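Local structure of cytochrome C (Marichromatium purpuratum 984, 5LO9) at residues Gly111-Arg116 and His291-Arg296; Ala298-Met303 and Ala447-Leu452; Val308-Tyr313 and Ala324-Gly329. The protein probably oxidises thiosulfate to tetrathionate, and may also run the reverse reaction, moving electrons through its four c-type hemes. All coordinates share one frame; numbering follows the deposited sequence.

Contact 1 (Gly111-Arg116 and His291-Arg296); sequences GDWPER and HLDNGR. With HEC (heme c), chain E; EDO (1,2-ethanediol), chain B.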
# COMPACT_ATOMS: atom_id res chain seq x y z
N GLY A 111 1.66 -15.67 -23.71
CA GLY A 111 2.87 -16.48 -23.85
C GLY A 111 3.11 -17.38 -22.65
O GLY A 111 2.19 -17.72 -21.91
N ASP A 112 4.39 -17.74 -22.46
CA ASP A 112 4.83 -18.53 -21.31
C ASP A 112 6.26 -18.11 -20.95
O ASP A 112 7.25 -18.77 -21.25
CB ASP A 112 4.77 -20.03 -21.58
CG ASP A 112 5.17 -20.86 -20.36
OD1 ASP A 112 5.53 -20.27 -19.29
OD2 ASP A 112 5.09 -22.12 -20.46
N TRP A 113 6.37 -16.97 -20.30
CA TRP A 113 7.70 -16.53 -19.88
C TRP A 113 8.26 -17.45 -18.79
O TRP A 113 9.45 -17.81 -18.82
CB TRP A 113 7.67 -15.06 -19.40
CG TRP A 113 7.53 -14.05 -20.53
CD1 TRP A 113 6.36 -13.49 -20.99
CD2 TRP A 113 8.58 -13.49 -21.32
NE1 TRP A 113 6.63 -12.64 -22.02
CE2 TRP A 113 7.98 -12.62 -22.25
CE3 TRP A 113 9.97 -13.66 -21.34
CZ2 TRP A 113 8.72 -11.91 -23.20
CZ3 TRP A 113 10.70 -12.95 -22.27
CH2 TRP A 113 10.07 -12.07 -23.19
N PRO A 114 7.46 -17.83 -17.80
CA PRO A 114 8.02 -18.52 -16.62
C PRO A 114 8.68 -19.85 -16.91
O PRO A 114 9.74 -20.13 -16.36
CB PRO A 114 6.81 -18.69 -15.73
CG PRO A 114 5.94 -17.60 -16.10
CD PRO A 114 6.06 -17.44 -17.57
N GLU A 115 8.07 -20.68 -17.75
CA GLU A 115 8.66 -21.97 -18.06
C GLU A 115 9.44 -22.02 -19.38
O GLU A 115 10.33 -22.87 -19.53
CB GLU A 115 7.56 -23.02 -18.07
CG GLU A 115 6.79 -23.09 -16.74
CD GLU A 115 7.68 -23.19 -15.49
OE1 GLU A 115 8.61 -24.05 -15.45
OE2 GLU A 115 7.41 -22.43 -14.53
N ARG A 116 9.15 -21.15 -20.35
CA ARG A 116 9.79 -21.25 -21.65
C ARG A 116 10.40 -19.95 -22.17
O ARG A 116 10.86 -19.92 -23.32
CB ARG A 116 8.79 -21.81 -22.66
CG ARG A 116 8.38 -23.22 -22.33
CD ARG A 116 7.35 -23.76 -23.34
NE ARG A 116 5.99 -23.62 -22.87
CZ ARG A 116 4.92 -24.06 -23.50
NH1 ARG A 116 5.02 -24.66 -24.68
NH2 ARG A 116 3.74 -23.86 -22.97
N HIS A 291 8.46 -3.50 -18.11
CA HIS A 291 8.20 -4.39 -16.97
C HIS A 291 7.54 -5.63 -17.57
O HIS A 291 6.31 -5.78 -17.61
CB HIS A 291 7.32 -3.74 -15.89
CG HIS A 291 7.89 -2.50 -15.29
ND1 HIS A 291 8.86 -2.52 -14.30
CD2 HIS A 291 7.60 -1.18 -15.49
CE1 HIS A 291 9.14 -1.28 -13.94
NE2 HIS A 291 8.40 -0.45 -14.64
N LEU A 292 8.37 -6.53 -18.08
CA LEU A 292 7.90 -7.53 -19.02
C LEU A 292 6.94 -8.55 -18.38
O LEU A 292 6.91 -8.78 -17.16
CB LEU A 292 9.11 -8.24 -19.60
CG LEU A 292 10.10 -7.30 -20.27
CD1 LEU A 292 11.24 -8.12 -20.79
CD2 LEU A 292 9.43 -6.54 -21.39
N ASP A 293 6.18 -9.20 -19.25
CA ASP A 293 5.11 -10.11 -18.85
C ASP A 293 4.11 -9.37 -17.97
O ASP A 293 3.59 -9.89 -16.98
CB ASP A 293 5.64 -11.37 -18.14
CG ASP A 293 4.61 -12.49 -18.14
OD1 ASP A 293 3.59 -12.32 -18.87
OD2 ASP A 293 4.81 -13.53 -17.47
N ASN A 294 3.88 -8.11 -18.33
CA ASN A 294 2.87 -7.27 -17.67
C ASN A 294 3.14 -7.14 -16.18
O ASN A 294 2.22 -7.11 -15.36
CB ASN A 294 1.47 -7.79 -17.94
CG ASN A 294 0.46 -6.67 -18.08
OD1 ASN A 294 0.77 -5.58 -18.60
ND2 ASN A 294 -0.78 -6.93 -17.65
N GLY A 295 4.41 -7.01 -15.83
CA GLY A 295 4.81 -6.81 -14.48
C GLY A 295 5.14 -8.07 -13.74
O GLY A 295 5.45 -7.99 -12.55
N ARG A 296 5.17 -9.23 -14.40
CA ARG A 296 5.41 -10.48 -13.67
C ARG A 296 6.84 -10.99 -13.74
O ARG A 296 7.21 -11.86 -12.94
CB ARG A 296 4.50 -11.59 -14.18
CG ARG A 296 3.02 -11.26 -14.20
CD ARG A 296 2.27 -12.28 -14.98
NE ARG A 296 0.87 -12.41 -14.62
CZ ARG A 296 0.42 -13.24 -13.69
NH1 ARG A 296 1.25 -14.00 -12.98
NH2 ARG A 296 -0.87 -13.29 -13.46
FE HEC E . 8.51 1.70 -14.18
CHA HEC E . 10.68 1.11 -11.48
CHB HEC E . 5.74 1.15 -12.11
CHC HEC E . 6.34 2.55 -16.82
CHD HEC E . 11.21 1.83 -16.30
NA HEC E . 8.28 1.21 -12.17
C1A HEC E . 9.25 1.04 -11.28
C2A HEC E . 8.75 0.71 -9.92
C3A HEC E . 7.31 0.71 -10.10
C4A HEC E . 7.11 1.03 -11.53
CMA HEC E . 6.29 0.42 -9.06
CAA HEC E . 9.56 0.41 -8.69
CBA HEC E . 10.21 -0.96 -8.85
CGA HEC E . 10.93 -1.39 -7.58
O1A HEC E . 11.19 -2.61 -7.46
O2A HEC E . 11.25 -0.53 -6.70
NB HEC E . 6.45 1.83 -14.44
C1B HEC E . 5.52 1.57 -13.50
C2B HEC E . 4.15 1.77 -13.97
C3B HEC E . 4.32 2.19 -15.35
C4B HEC E . 5.79 2.20 -15.53
CMB HEC E . 2.88 1.55 -13.22
CAB HEC E . 3.25 2.55 -16.33
CBB HEC E . 2.54 3.79 -15.80
NC HEC E . 8.74 2.13 -16.21
C1C HEC E . 7.77 2.42 -17.10
C2C HEC E . 8.29 2.59 -18.48
C3C HEC E . 9.74 2.39 -18.31
C4C HEC E . 9.89 2.10 -16.87
CMC HEC E . 7.48 2.91 -19.70
CAC HEC E . 10.85 2.38 -19.34
CBC HEC E . 10.82 3.60 -20.20
ND HEC E . 10.57 1.52 -13.91
C1D HEC E . 11.47 1.61 -14.88
C2D HEC E . 12.85 1.43 -14.40
C3D HEC E . 12.73 1.22 -12.94
C4D HEC E . 11.26 1.31 -12.78
CMD HEC E . 14.06 1.50 -15.26
CAD HEC E . 13.80 0.96 -11.90
CBD HEC E . 14.90 2.04 -11.79
CGD HEC E . 14.49 3.47 -11.38
O1D HEC E . 13.57 4.11 -11.97
O2D HEC E . 15.14 4.02 -10.45
C1 EDO B . -2.77 -9.77 -17.41
O1 EDO B . -1.91 -9.74 -18.54
C2 EDO B . -2.05 -10.50 -16.27
O2 EDO B . -1.54 -9.77 -15.13
O HOH W 1 3.69 -15.56 -19.84
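The carboxylate of D293 is held at both oxygens: OD1 makes a salt bridge with R249, while OD2 accepts a weak bond of 3.3 Å from water 1, which in turn accepts from W113 N at 3.1 Å. The water thus bridges the first turn of helix 113-116 to the turn behind H291. Next to this water the two side chains run antiparallel past one another, the indole CD1 of W113 lying 3.5 Å from D293 CG, with ring and carboxylate planes 39° apart. D293 has CG anti to the backbone N (chi1 -161°), which carries its acid group alongside the indole rather than head-on. Tryptophan suits this largely buried spot, where the flat indole packs between the cytochrome c domain of 111-116 and the turn 291-296, P114 adding only its CD at the margin. D112 is the N-cap of the helix, its OD1 accepting from E115 N at 3.0 Å, while OD2 forms a salt bridge with R116 NE at 3.0 Å. D293, N294 and G295 all have positive phi, a left-handed turn in which a side chain at G295 would collide with the carbonyl O of N294. That turn follows H291, whose NE2 binds the heme iron at 2.2 Å and whose ND1 bonds to S301 O. With C287 and C290, H291 completes the CXXCH signature of a c-type heme site.

Contact 2 (Ala298-Met303 and Ala447-Leu452); sequences ADASPM and AANMPL. With HEC (heme c), chain F.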
# COMPACT_ATOMS: atom_id res chain seq x y z
N ALA A 298 10.55 -11.76 -13.34
CA ALA A 298 11.76 -11.57 -12.57
C ALA A 298 12.88 -11.05 -13.47
O ALA A 298 13.03 -11.46 -14.63
CB ALA A 298 12.20 -12.87 -11.93
N ASP A 299 13.67 -10.15 -12.90
CA ASP A 299 14.79 -9.47 -13.54
C ASP A 299 14.34 -8.48 -14.63
O ASP A 299 15.18 -7.94 -15.35
CB ASP A 299 15.79 -10.46 -14.13
CG ASP A 299 16.53 -11.28 -13.06
OD1 ASP A 299 16.78 -10.78 -11.93
OD2 ASP A 299 16.88 -12.44 -13.39
N ALA A 300 13.04 -8.19 -14.72
CA ALA A 300 12.51 -7.11 -15.53
C ALA A 300 11.62 -6.20 -14.68
O ALA A 300 10.49 -5.88 -15.05
CB ALA A 300 11.75 -7.65 -16.75
N SER A 301 12.13 -5.78 -13.50
CA SER A 301 11.40 -5.02 -12.48
C SER A 301 9.97 -5.52 -12.32
O SER A 301 8.99 -4.83 -12.64
CB SER A 301 11.34 -3.53 -12.77
OG SER A 301 12.55 -2.96 -12.37
N PRO A 302 9.82 -6.73 -11.82
CA PRO A 302 8.48 -7.22 -11.55
C PRO A 302 7.83 -6.38 -10.46
O PRO A 302 8.48 -5.84 -9.56
CB PRO A 302 8.72 -8.68 -11.14
CG PRO A 302 10.13 -8.66 -10.54
CD PRO A 302 10.87 -7.65 -11.37
N MET A 303 6.51 -6.27 -10.56
CA MET A 303 5.76 -5.44 -9.63
C MET A 303 5.61 -6.13 -8.29
O MET A 303 5.52 -5.46 -7.25
CB MET A 303 4.40 -5.12 -10.23
CG MET A 303 4.50 -4.21 -11.45
SD MET A 303 5.03 -2.51 -11.07
CE MET A 303 6.78 -2.57 -11.45
N ALA A 447 20.90 -6.31 -21.20
CA ALA A 447 21.67 -7.55 -21.05
C ALA A 447 20.77 -8.69 -20.66
O ALA A 447 20.93 -9.81 -21.17
CB ALA A 447 22.75 -7.39 -20.00
N ALA A 448 19.81 -8.43 -19.77
CA ALA A 448 18.93 -9.47 -19.25
C ALA A 448 17.67 -9.71 -20.08
O ALA A 448 17.09 -10.79 -19.98
CB ALA A 448 18.48 -9.13 -17.82
N ASN A 449 17.22 -8.75 -20.89
CA ASN A 449 15.88 -8.83 -21.45
C ASN A 449 15.78 -8.57 -22.93
O ASN A 449 14.71 -8.83 -23.50
CB ASN A 449 14.95 -7.87 -20.72
CG ASN A 449 14.78 -8.27 -19.29
OD1 ASN A 449 14.16 -9.30 -19.00
ND2 ASN A 449 15.36 -7.52 -18.40
N MET A 450 16.85 -8.11 -23.58
CA MET A 450 16.73 -7.82 -25.00
C MET A 450 17.91 -8.39 -25.77
O MET A 450 19.06 -8.25 -25.36
CB MET A 450 16.65 -6.32 -25.29
CG MET A 450 15.34 -5.71 -24.87
SD MET A 450 13.98 -6.15 -25.95
CE MET A 450 12.68 -6.48 -24.78
N PRO A 451 17.66 -8.96 -26.95
CA PRO A 451 16.35 -9.01 -27.62
C PRO A 451 15.26 -9.82 -26.96
O PRO A 451 15.56 -10.82 -26.35
CB PRO A 451 16.67 -9.63 -28.96
CG PRO A 451 18.07 -9.29 -29.20
CD PRO A 451 18.72 -9.42 -27.83
N LEU A 452 14.01 -9.40 -27.20
CA LEU A 452 12.81 -9.98 -26.61
C LEU A 452 12.89 -11.49 -26.45
O LEU A 452 12.77 -12.03 -25.34
CB LEU A 452 11.62 -9.63 -27.48
CG LEU A 452 10.27 -10.07 -27.01
CD1 LEU A 452 9.87 -9.27 -25.79
CD2 LEU A 452 9.33 -9.90 -28.20
FE HEC F . 13.45 -4.42 -27.37
CHA HEC F . 11.15 -3.23 -25.03
CHB HEC F . 15.93 -2.30 -26.11
CHC HEC F . 15.77 -5.95 -29.43
CHD HEC F . 10.85 -6.10 -29.07
NA HEC F . 13.53 -3.00 -25.84
C1A HEC F . 12.51 -2.66 -25.04
C2A HEC F . 12.91 -1.59 -24.08
C3A HEC F . 14.30 -1.33 -24.39
C4A HEC F . 14.58 -2.26 -25.51
CMA HEC F . 15.19 -0.35 -23.69
CAA HEC F . 12.13 -0.91 -23.00
CBA HEC F . 12.16 0.60 -23.27
CGA HEC F . 10.83 1.19 -23.62
O1A HEC F . 9.83 0.45 -23.63
O2A HEC F . 10.80 2.41 -23.89
NB HEC F . 15.48 -4.17 -27.70
C1B HEC F . 16.29 -3.29 -27.12
C2B HEC F . 17.69 -3.39 -27.60
C3B HEC F . 17.65 -4.48 -28.57
C4B HEC F . 16.22 -4.90 -28.53
CMB HEC F . 18.85 -2.57 -27.19
CAB HEC F . 18.77 -5.07 -29.39
CBB HEC F . 19.79 -5.60 -28.41
NC HEC F . 13.34 -5.77 -28.97
C1C HEC F . 14.36 -6.25 -29.65
C2C HEC F . 13.97 -7.14 -30.76
C3C HEC F . 12.52 -7.19 -30.67
C4C HEC F . 12.24 -6.28 -29.53
CMC HEC F . 14.88 -7.80 -31.74
CAC HEC F . 11.50 -7.89 -31.52
CBC HEC F . 11.67 -9.36 -31.75
ND HEC F . 11.40 -4.64 -27.08
C1D HEC F . 10.55 -5.35 -27.84
C2D HEC F . 9.16 -5.30 -27.30
C3D HEC F . 9.26 -4.47 -26.11
C4D HEC F . 10.69 -4.12 -26.07
CMD HEC F . 7.93 -5.94 -27.82
CAD HEC F . 8.14 -4.09 -25.20
CBD HEC F . 7.86 -5.32 -24.34
CGD HEC F . 6.36 -5.53 -24.11
O1D HEC F . 5.50 -4.80 -24.63
O2D HEC F . 6.02 -6.48 -23.41
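A448, in the last turn of helix 439-449, brings its small CB to 4.3 Å from D299 O, and alanine lets the helix lie close to the loop 298-303. This helix end leads into the loop that carries the axial methionine, as in class I cytochromes c. Next comes N449, which carries the contact. Its ND2 donates to D299 O at 3.1 Å with an almost straight N-H...O angle of 171°; the acceptor lies in the plane of the amide, while the donor is tilted from the plane of the carbonyl. The same ND2 also bonds to F445 O, one turn back, so the amide joins the helix end to the loop and is kept from turning. OD1 faces the methyl of A300, 3.7 Å from its CB, and L292 packs against both residues. Replacing N449 with a leucine would probably leave the carbonyls of D299 and F445 without their shared donor and the loop less firmly tied to the helix end. M450 follows, with CG beside the backbone N (chi1 -72°) and the chain bent further along, which lays its thioether over a second heme, not the one bound by H291; M450 SD meets its iron at 2.3 Å, opposite H406. P451, preceded by a cis peptide bond, and L452 then run along the porphyrin rim, L452 CB lying 3.9 Å from the CHD meso carbon.

Contact 3 (Val308-Tyr313 and Ala324-Gly329); sequences VAYPAY and AERIQG. With HEC (heme c), chain E; THJ (thiosulfate), chain J; EDO (1,2-ethanediol), chain C; EDO (1,2-ethanediol), chain S.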
# COMPACT_ATOMS: atom_id res chain seq x y z
N VAL A 308 6.08 -4.92 -1.83
CA VAL A 308 6.48 -5.15 -0.44
C VAL A 308 7.66 -4.30 -0.04
O VAL A 308 8.13 -4.42 1.10
CB VAL A 308 6.87 -6.62 -0.16
CG1 VAL A 308 5.68 -7.56 -0.37
CG2 VAL A 308 8.06 -7.05 -1.08
N ALA A 309 8.16 -3.48 -0.94
CA ALA A 309 9.37 -2.70 -0.74
C ALA A 309 9.10 -1.22 -0.48
O ALA A 309 10.02 -0.48 -0.13
CB ALA A 309 10.27 -2.81 -1.98
N TYR A 310 7.87 -0.76 -0.68
CA TYR A 310 7.50 0.63 -0.47
C TYR A 310 6.47 0.72 0.65
O TYR A 310 5.62 -0.18 0.79
CB TYR A 310 6.92 1.26 -1.75
CG TYR A 310 7.93 1.47 -2.85
CD1 TYR A 310 8.49 2.72 -3.08
CD2 TYR A 310 8.33 0.43 -3.65
CE1 TYR A 310 9.42 2.91 -4.09
CE2 TYR A 310 9.24 0.61 -4.65
CZ TYR A 310 9.79 1.83 -4.87
OH TYR A 310 10.71 1.97 -5.88
N PRO A 311 6.49 1.79 1.44
CA PRO A 311 7.33 3.00 1.46
C PRO A 311 8.83 2.79 1.58
O PRO A 311 9.24 1.88 2.30
CB PRO A 311 6.84 3.73 2.71
CG PRO A 311 5.48 3.33 2.86
CD PRO A 311 5.43 1.89 2.46
N ALA A 312 9.63 3.67 0.96
CA ALA A 312 11.08 3.55 0.94
C ALA A 312 11.72 4.90 0.72
O ALA A 312 11.14 5.74 0.03
CB ALA A 312 11.53 2.65 -0.17
N TYR A 313 12.93 5.08 1.26
CA TYR A 313 13.70 6.28 0.92
C TYR A 313 14.32 6.16 -0.49
O TYR A 313 14.85 5.11 -0.86
CB TYR A 313 14.80 6.58 1.95
CG TYR A 313 15.62 7.84 1.59
CD1 TYR A 313 16.91 7.73 1.04
CD2 TYR A 313 15.11 9.12 1.79
CE1 TYR A 313 17.65 8.87 0.70
CE2 TYR A 313 15.86 10.29 1.46
CZ TYR A 313 17.13 10.14 0.92
OH TYR A 313 17.87 11.26 0.58
N ALA A 324 2.05 4.81 -4.43
CA ALA A 324 1.34 5.76 -5.31
C ALA A 324 2.29 6.83 -5.82
O ALA A 324 2.25 7.20 -7.01
CB ALA A 324 0.16 6.44 -4.62
N GLU A 325 3.12 7.36 -4.93
CA GLU A 325 4.00 8.44 -5.34
C GLU A 325 4.96 7.94 -6.40
O GLU A 325 5.26 8.63 -7.38
CB GLU A 325 4.74 9.00 -4.13
CG GLU A 325 3.81 9.91 -3.34
CD GLU A 325 4.17 10.11 -1.88
OE1 GLU A 325 5.20 9.60 -1.38
OE2 GLU A 325 3.36 10.79 -1.22
N ARG A 326 5.39 6.70 -6.25
CA ARG A 326 6.28 6.10 -7.22
C ARG A 326 5.61 5.97 -8.57
O ARG A 326 6.17 6.38 -9.59
CB ARG A 326 6.73 4.74 -6.66
CG ARG A 326 7.66 3.93 -7.49
CD ARG A 326 8.74 4.78 -8.04
NE ARG A 326 10.01 4.10 -7.97
CZ ARG A 326 10.90 4.11 -8.94
NH1 ARG A 326 10.63 4.73 -10.08
NH2 ARG A 326 12.06 3.45 -8.76
N ILE A 327 4.40 5.45 -8.59
CA ILE A 327 3.67 5.28 -9.84
C ILE A 327 3.46 6.61 -10.53
O ILE A 327 3.54 6.72 -11.76
CB ILE A 327 2.35 4.55 -9.57
CG1 ILE A 327 2.63 3.12 -9.20
CG2 ILE A 327 1.44 4.55 -10.79
CD1 ILE A 327 1.48 2.42 -8.58
N GLN A 328 3.20 7.67 -9.76
CA GLN A 328 3.10 8.99 -10.37
C GLN A 328 4.44 9.46 -10.93
O GLN A 328 4.47 10.15 -11.95
CB GLN A 328 2.56 9.98 -9.37
CG GLN A 328 1.14 9.68 -8.98
CD GLN A 328 0.66 10.58 -7.87
OE1 GLN A 328 1.37 10.80 -6.87
NE2 GLN A 328 -0.52 11.15 -8.06
N GLY A 329 5.55 9.06 -10.31
CA GLY A 329 6.85 9.35 -10.88
C GLY A 329 7.01 8.75 -12.26
O GLY A 329 7.46 9.42 -13.19
FE HEC E . 8.51 1.70 -14.18
CHA HEC E . 10.68 1.11 -11.48
CHB HEC E . 5.74 1.15 -12.11
CHC HEC E . 6.34 2.55 -16.82
CHD HEC E . 11.21 1.83 -16.30
NA HEC E . 8.28 1.21 -12.17
C1A HEC E . 9.25 1.04 -11.28
C2A HEC E . 8.75 0.71 -9.92
C3A HEC E . 7.31 0.71 -10.10
C4A HEC E . 7.11 1.03 -11.53
CMA HEC E . 6.29 0.42 -9.06
CAA HEC E . 9.56 0.41 -8.69
CBA HEC E . 10.21 -0.96 -8.85
CGA HEC E . 10.93 -1.39 -7.58
O1A HEC E . 11.19 -2.61 -7.46
O2A HEC E . 11.25 -0.53 -6.70
NB HEC E . 6.45 1.83 -14.44
C1B HEC E . 5.52 1.57 -13.50
C2B HEC E . 4.15 1.77 -13.97
C3B HEC E . 4.32 2.19 -15.35
C4B HEC E . 5.79 2.20 -15.53
CMB HEC E . 2.88 1.55 -13.22
CAB HEC E . 3.25 2.55 -16.33
CBB HEC E . 2.54 3.79 -15.80
NC HEC E . 8.74 2.13 -16.21
C1C HEC E . 7.77 2.42 -17.10
C2C HEC E . 8.29 2.59 -18.48
C3C HEC E . 9.74 2.39 -18.31
C4C HEC E . 9.89 2.10 -16.87
CMC HEC E . 7.48 2.91 -19.70
CAC HEC E . 10.85 2.38 -19.34
CBC HEC E . 10.82 3.60 -20.20
ND HEC E . 10.57 1.52 -13.91
C1D HEC E . 11.47 1.61 -14.88
C2D HEC E . 12.85 1.43 -14.40
C3D HEC E . 12.73 1.22 -12.94
C4D HEC E . 11.26 1.31 -12.78
CMD HEC E . 14.06 1.50 -15.26
CAD HEC E . 13.80 0.96 -11.90
CBD HEC E . 14.90 2.04 -11.79
CGD HEC E . 14.49 3.47 -11.38
O1D HEC E . 13.57 4.11 -11.97
O2D HEC E . 15.14 4.02 -10.45
S1 THJ J . 10.65 6.12 -13.30
O1 THJ J . 10.16 6.96 -12.15
O2 THJ J . 12.12 5.84 -13.17
O3 THJ J . 10.50 6.92 -14.54
S2 THJ J . 9.62 4.60 -13.51
C1 EDO C . 5.74 12.06 -7.56
O1 EDO C . 4.37 12.24 -7.06
C2 EDO C . 6.12 12.67 -8.96
O2 EDO C . 5.23 13.66 -9.55
C1 EDO S . 0.79 3.19 -0.36
O1 EDO S . 0.71 3.67 -1.73
C2 EDO S . 1.57 1.86 -0.24
O2 EDO S . 3.05 2.05 -0.22
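A single phenol oxygen links a heme propionate to an arginine of the substrate pocket: Y310 OH donates to O2A of the heme at 2.7 Å and accepts from R326 NE at 3.1 Å, with an N-H...O angle of 159°. The hydroxyl suits this place because it can give and take at once in a buried setting. R326 leaves the helix with CG anti to the backbone N (chi1 180°) and bends at chi2 and chi3, which turns its guanidinium edge to the tyrosine while one face lies over the heme edge near CHA. Ring and guanidinium planes stand 69° apart. On the other side of the group NH1 lies 3.1 Å from O1 of thiosulfate, whose S2 sits by the iron on the side opposite H291. Y310 positions the guanidinium, which probably offers its positive charge to the anion, while the propionates are likely to balance part of it. R377 also bonds to this heme. Outside the pocket, Y310 precedes the hairpin 312-314/319-321, joined to it by the cis bond before P311; R326 belongs to helix 323-332, whose A324 and I327 pack on helix 351-363, while P311 meets F361 of the second subunit.

In the fold
From the N terminus, contact 1 comes first: 111-116 meets 291-296, closing a loop of 174 residues and setting the second of the two N-terminal cytochrome c domains against the turn behind a heme of the C-terminal half. Contact 2 opens just afterwards, at 298-303, and closes at 447-452, so the two stand in series. Contact 3 is nested inside contact 2 and closes a ten-residue loop spanning the turn of the hairpin 312-314/319-321. Contacts 1 and 2 touch directly: G295 O is 2.8 Å from M303 N, probably a hydrogen bond, and W113 packs on L452. Contacts 1 and 3 reach one heme from opposite sides, through H291 and R326, while contact 2 leads to its neighbouring heme.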